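Local structure of GTP-binding nuclear protein GSP1 (Encephalitozoon cuniculi, 4DJT) at residues Leu10-Cys15 against Gly84-Ile89; Val80-Ala85 against Lys108-Val113. The protein binds GDP with magnesium as a Ran-family small GTPase and probably acts in nucleocytoplasmic transport, in protein import into the nucleus and RNA export. One frame throughout, in Å; residues are numbered along the deposited sequence.

Overall arrangement
Interactions 1 and 2 lie next to each other in the Ras-like GTPase domain, with centres about 10 Å apart. They share Gly84 and Ala85, part of the link between the helix 79-82 and the strand 87-93. Interaction 1 sets that strand beside strand 11-17 in the central sheet. Interaction 2 packs the end of the predicted switch II region on helix 103-114. Lys13 ties the two together: its NZ lies 2.8 Å from Ile83 O, a probable hydrogen bond. Neither contact touches the nucleotide. The side chain of Ile89 is about 11 Å from the bound GDP, and that of Tyr82 about 12 Å.

Interaction 1: residues Leu10-Cys15 against Gly84-Ile89; sequences LTYKIC and GASGAI
Ile14 pairs with Gly87 and Cys15 with Ala88 in the tightly packed part of this contact; Ile89 adds its N-H and its side chain. Cys15 bonds through both its N and its O. Its N donates to Gly87 O at 3.1 Å, and its O accepts from Ile89 N at 2.9 Å. On one face of the sheet, Ile14 CG2 meets Ile89 CG1 at 3.9 Å, and Ile14 CD1 packs on the CA and N of Gly87. The opposite face holds Cys15 and Ala88. There Cys15 SG lies beside the backbone N (chi1 -66°) and touches Ala85 CB at 3.7 Å. Phe110 of helix 103-114 touches Ala88. The extended chain of Lys13 is packed as closely, with its CD on Ala85 N at 3.7 Å. Lys13 NZ probably hydrogen-bonds to Ile83 O, and Tyr81 O is also close.

The strands are parallel neighbours in the central sheet of the Ras-like P-loop GTPase fold, and both run on toward the nucleotide side. Ser86 N also donates to Lys13 O at 2.8 Å.

The side at Gly84 and Ser86 is looser and more open. A water is held there by Lys13 N, Gly84 O and Ser86 OG, the last at 2.7 Å. Ser86 OG also lies in plane at the edge of the Tyr12 ring, 4.0 Å from Tyr12 CD1.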
loop_
_atom_site.group_PDB
_atom_site.type_symbol
_atom_site.label_atom_id
_atom_site.label_comp_id
_atom_site.label_asym_id
_atom_site.label_seq_id
_atom_site.Cartn_x
_atom_site.Cartn_y
_atom_site.Cartn_z
ATOM N N LEU A 10 -12.264 12.665 6.702
ATOM C CA LEU A 10 -12.712 11.585 5.756
ATOM C C LEU A 10 -11.709 10.452 5.992
ATOM O O LEU A 10 -10.532 10.698 5.896
ATOM C CB LEU A 10 -12.623 12.043 4.298
ATOM C CG LEU A 10 -13.609 13.054 3.645
ATOM C CD1 LEU A 10 -12.915 13.862 2.544
ATOM C CD2 LEU A 10 -14.806 12.350 2.999
ATOM N N THR A 11 -12.183 9.236 6.283
ATOM C CA THR A 11 -11.309 8.131 6.783
ATOM C C THR A 11 -11.489 6.865 5.983
ATOM O O THR A 11 -12.601 6.396 5.777
ATOM C CB THR A 11 -11.575 7.819 8.269
ATOM O OG1 THR A 11 -11.541 9.036 9.002
ATOM C CG2 THR A 11 -10.524 6.846 8.849
ATOM N N TYR A 12 -10.374 6.280 5.554
ATOM C CA TYR A 12 -10.410 5.139 4.665
ATOM C C TYR A 12 -9.395 4.115 5.107
ATOM O O TYR A 12 -8.260 4.468 5.381
ATOM C CB TYR A 12 -10.062 5.574 3.239
ATOM C CG TYR A 12 -10.905 6.720 2.744
ATOM C CD1 TYR A 12 -12.203 6.520 2.346
ATOM C CD2 TYR A 12 -10.393 8.037 2.738
ATOM C CE1 TYR A 12 -12.996 7.574 1.908
ATOM C CE2 TYR A 12 -11.154 9.098 2.279
ATOM C CZ TYR A 12 -12.467 8.860 1.878
ATOM O OH TYR A 12 -13.202 9.921 1.431
ATOM N N LYS A 13 -9.794 2.854 5.181
ATOM C CA LYS A 13 -8.820 1.793 5.405
ATOM C C LYS A 13 -8.183 1.393 4.092
ATOM O O LYS A 13 -8.897 1.093 3.099
ATOM C CB LYS A 13 -9.458 0.573 6.018
ATOM C CG LYS A 13 -8.543 -0.648 6.040
ATOM C CD LYS A 13 -9.233 -1.831 6.654
ATOM C CE LYS A 13 -8.387 -3.098 6.576
ATOM N NZ LYS A 13 -8.975 -4.205 7.389
ATOM N N ILE A 14 -6.859 1.254 4.098
ATOM C CA ILE A 14 -6.143 0.850 2.888
ATOM C C ILE A 14 -5.271 -0.348 3.258
ATOM O O ILE A 14 -4.543 -0.290 4.257
ATOM C CB ILE A 14 -5.221 1.977 2.338
ATOM C CG1 ILE A 14 -6.017 3.258 2.004
ATOM C CG2 ILE A 14 -4.374 1.460 1.175
ATOM C CD1 ILE A 14 -7.016 3.093 0.893
ATOM N N CYS A 15 -5.283 -1.390 2.438
ATOM C CA CYS A 15 -4.388 -2.540 2.630
ATOM C C CYS A 15 -3.166 -2.463 1.758
ATOM O O CYS A 15 -3.280 -2.273 0.535
ATOM C CB CYS A 15 -5.105 -3.860 2.311
ATOM S SG CYS A 15 -6.449 -4.223 3.476
ATOM N N GLY A 84 -13.332 -4.471 5.268
ATOM C CA GLY A 84 -13.516 -3.064 5.570
ATOM C C GLY A 84 -12.618 -2.120 4.769
ATOM O O GLY A 84 -12.757 -0.901 4.898
ATOM N N ALA A 85 -11.694 -2.668 3.969
ATOM C CA ALA A 85 -10.791 -1.839 3.139
ATOM C C ALA A 85 -11.570 -1.105 2.075
ATOM O O ALA A 85 -12.464 -1.689 1.437
ATOM C CB ALA A 85 -9.694 -2.667 2.470
ATOM N N SER A 86 -11.193 0.154 1.868
ATOM C CA SER A 86 -11.701 0.960 0.770
ATOM C C SER A 86 -10.808 0.863 -0.451
ATOM O O SER A 86 -11.227 1.270 -1.527
ATOM C CB SER A 86 -11.824 2.431 1.183
ATOM O OG SER A 86 -12.902 2.631 2.054
ATOM N N GLY A 87 -9.563 0.389 -0.281
ATOM C CA GLY A 87 -8.597 0.347 -1.362
ATOM C C GLY A 87 -7.389 -0.446 -0.972
ATOM O O GLY A 87 -7.278 -0.864 0.188
ATOM N N ALA A 88 -6.491 -0.658 -1.938
ATOM C CA ALA A 88 -5.249 -1.384 -1.718
ATOM C C ALA A 88 -4.139 -0.712 -2.505
ATOM O O ALA A 88 -4.376 -0.103 -3.582
ATOM C CB ALA A 88 -5.381 -2.856 -2.123
ATOM N N ILE A 89 -2.919 -0.806 -1.975
ATOM C CA ILE A 89 -1.723 -0.449 -2.674
ATOM C C ILE A 89 -0.940 -1.730 -2.818
ATOM O O ILE A 89 -0.623 -2.382 -1.825
ATOM C CB ILE A 89 -0.855 0.639 -1.947
ATOM C CG1 ILE A 89 -1.681 1.887 -1.681
ATOM C CG2 ILE A 89 0.370 1.003 -2.791
ATOM C CD1 ILE A 89 -0.992 2.942 -0.817
HETATM O O HOH W 1 -12.473 1.979 4.594
#

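Interaction 2: residues Val80-Ala85 against Lys108-Val113; sequences VYYIGA and KEFQAV
Tyr82 reaches from the short, weakly bonded helix 79-82 to Glu109, Phe110 and Val113 of helix 103-114. This joins the end of the predicted switch II region to a helix flanking the central sheet of the Ras-like fold. A type II beta turn from Tyr82 to Ala85 then leads the chain toward strand 87-93.

The polar contact is a single hydrogen bond. Tyr82 OH donates to Glu109 OE2 at 2.6 Å, from above the carboxylate plane. Ring and carboxylate planes are 74° apart. Glu109 CG is anti to its backbone N (chi1 -167°), and the chain stays extended to CD. Its CG packs on Tyr82 CE2.

The aromatic contacts involve the Tyr82 and Phe110 rings. Phe110 CA sits over the centre of one face of the Tyr82 ring, a CH-pi contact 4.3 Å from the centroid. Tyr81 CD1 covers the opposite face, nearer the rim. The Phe110 ring meets Tyr82 obliquely, its CD1 3.6 Å from Tyr82 CD1. Ala85 CB lies at the edge of the same Phe110 ring, 3.9 Å from CE1.

The apolar contacts of Val113, whose CA is the nearest to that of Tyr82, complete the packing. Val113 CG2 approaches Tyr82 CD2 at 4.0 Å, oblique to the ring. Val113 CG1 touches two side-chain atoms, Tyr82 CB at 3.7 Å and Ile83 CG1 at 3.8 Å.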
loop_
_atom_site.group_PDB
_atom_site.type_symbol
_atom_site.label_atom_id
_atom_site.label_comp_id
_atom_site.label_asym_id
_atom_site.label_seq_id
_atom_site.Cartn_x
_atom_site.Cartn_y
_atom_site.Cartn_z
ATOM N N VAL A 80 -9.842 -11.015 7.653
ATOM C CA VAL A 80 -9.966 -9.801 8.483
ATOM C C VAL A 80 -8.931 -8.731 8.143
ATOM O O VAL A 80 -9.165 -7.564 8.392
ATOM C CB VAL A 80 -9.941 -10.107 10.002
ATOM C CG1 VAL A 80 -11.301 -10.642 10.446
ATOM C CG2 VAL A 80 -8.827 -11.082 10.344
ATOM N N TYR A 81 -7.817 -9.132 7.554
ATOM C CA TYR A 81 -6.856 -8.171 7.034
ATOM C C TYR A 81 -7.530 -7.283 6.002
ATOM O O TYR A 81 -7.358 -6.060 6.012
ATOM C CB TYR A 81 -5.641 -8.877 6.441
ATOM C CG TYR A 81 -4.514 -7.942 6.008
ATOM C CD1 TYR A 81 -4.319 -7.609 4.672
ATOM C CD2 TYR A 81 -3.642 -7.383 6.944
ATOM C CE1 TYR A 81 -3.298 -6.734 4.280
ATOM C CE2 TYR A 81 -2.637 -6.512 6.559
ATOM C CZ TYR A 81 -2.467 -6.184 5.230
ATOM O OH TYR A 81 -1.394 -5.353 4.874
ATOM N N TYR A 82 -8.280 -7.914 5.095
ATOM C CA TYR A 82 -8.895 -7.205 3.968
ATOM C C TYR A 82 -10.209 -6.519 4.345
ATOM O O TYR A 82 -10.555 -5.478 3.787
ATOM C CB TYR A 82 -9.113 -8.152 2.807
ATOM C CG TYR A 82 -7.851 -8.761 2.281
ATOM C CD1 TYR A 82 -6.831 -7.968 1.776
ATOM C CD2 TYR A 82 -7.673 -10.100 2.268
ATOM C CE1 TYR A 82 -5.676 -8.510 1.284
ATOM C CE2 TYR A 82 -6.504 -10.662 1.765
ATOM C CZ TYR A 82 -5.522 -9.844 1.257
ATOM O OH TYR A 82 -4.365 -10.387 0.776
ATOM N N ILE A 83 -10.966 -7.116 5.264
ATOM C CA ILE A 83 -12.342 -6.666 5.520
ATOM C C ILE A 83 -12.411 -5.185 5.887
ATOM O O ILE A 83 -11.635 -4.697 6.698
ATOM C CB ILE A 83 -13.010 -7.477 6.648
ATOM C CG1 ILE A 83 -13.332 -8.886 6.150
ATOM C CG2 ILE A 83 -14.309 -6.796 7.108
ATOM C CD1 ILE A 83 -13.916 -9.818 7.217
ATOM N N GLY A 84 -13.332 -4.471 5.268
ATOM C CA GLY A 84 -13.516 -3.064 5.570
ATOM C C GLY A 84 -12.618 -2.120 4.769
ATOM O O GLY A 84 -12.757 -0.901 4.898
ATOM N N ALA A 85 -11.694 -2.668 3.969
ATOM C CA ALA A 85 -10.791 -1.839 3.139
ATOM C C ALA A 85 -11.570 -1.105 2.075
ATOM O O ALA A 85 -12.464 -1.689 1.437
ATOM C CB ALA A 85 -9.694 -2.667 2.470
ATOM N N LYS A 108 -6.645 -10.995 -6.849
ATOM C CA LYS A 108 -7.805 -11.897 -6.684
ATOM C C LYS A 108 -8.111 -12.110 -5.202
ATOM O O LYS A 108 -9.259 -12.135 -4.813
ATOM C CB LYS A 108 -7.600 -13.257 -7.374
ATOM N N GLU A 109 -7.072 -12.213 -4.386
ATOM C CA GLU A 109 -7.235 -12.427 -2.963
ATOM C C GLU A 109 -7.941 -11.208 -2.315
ATOM O O GLU A 109 -8.872 -11.373 -1.509
ATOM C CB GLU A 109 -5.860 -12.682 -2.346
ATOM C CG GLU A 109 -5.872 -13.215 -0.932
ATOM C CD GLU A 109 -4.479 -13.541 -0.427
ATOM O OE1 GLU A 109 -3.764 -14.316 -1.114
ATOM O OE2 GLU A 109 -4.107 -13.016 0.635
ATOM N N PHE A 110 -7.529 -10.001 -2.711
ATOM C CA PHE A 110 -8.104 -8.771 -2.202
ATOM C C PHE A 110 -9.566 -8.630 -2.638
ATOM O O PHE A 110 -10.456 -8.435 -1.791
ATOM C CB PHE A 110 -7.252 -7.550 -2.642
ATOM C CG PHE A 110 -7.817 -6.220 -2.230
ATOM C CD1 PHE A 110 -7.671 -5.754 -0.931
ATOM C CD2 PHE A 110 -8.495 -5.426 -3.141
ATOM C CE1 PHE A 110 -8.203 -4.533 -0.553
ATOM C CE2 PHE A 110 -9.021 -4.199 -2.767
ATOM C CZ PHE A 110 -8.864 -3.744 -1.482
ATOM N N GLN A 111 -9.797 -8.769 -3.947
ATOM C CA GLN A 111 -11.111 -8.677 -4.520
ATOM C C GLN A 111 -12.046 -9.786 -4.061
ATOM O O GLN A 111 -13.248 -9.581 -4.013
ATOM C CB GLN A 111 -11.025 -8.637 -6.047
ATOM C CG GLN A 111 -10.209 -7.472 -6.541
ATOM C CD GLN A 111 -10.347 -7.250 -8.003
ATOM O OE1 GLN A 111 -10.299 -8.208 -8.785
ATOM N NE2 GLN A 111 -10.534 -6.004 -8.399
ATOM N N ALA A 112 -11.503 -10.934 -3.694
ATOM C CA ALA A 112 -12.353 -12.029 -3.182
ATOM C C ALA A 112 -13.034 -11.651 -1.845
ATOM O O ALA A 112 -14.103 -12.164 -1.525
ATOM C CB ALA A 112 -11.531 -13.297 -3.007
ATOM N N VAL A 113 -12.394 -10.764 -1.076
ATOM C CA VAL A 113 -12.981 -10.225 0.147
ATOM C C VAL A 113 -13.712 -8.861 0.001
ATOM O O VAL A 113 -14.775 -8.686 0.587
ATOM C CB VAL A 113 -11.896 -10.137 1.277
ATOM C CG1 VAL A 113 -12.488 -9.545 2.548
ATOM C CG2 VAL A 113 -11.321 -11.503 1.564
#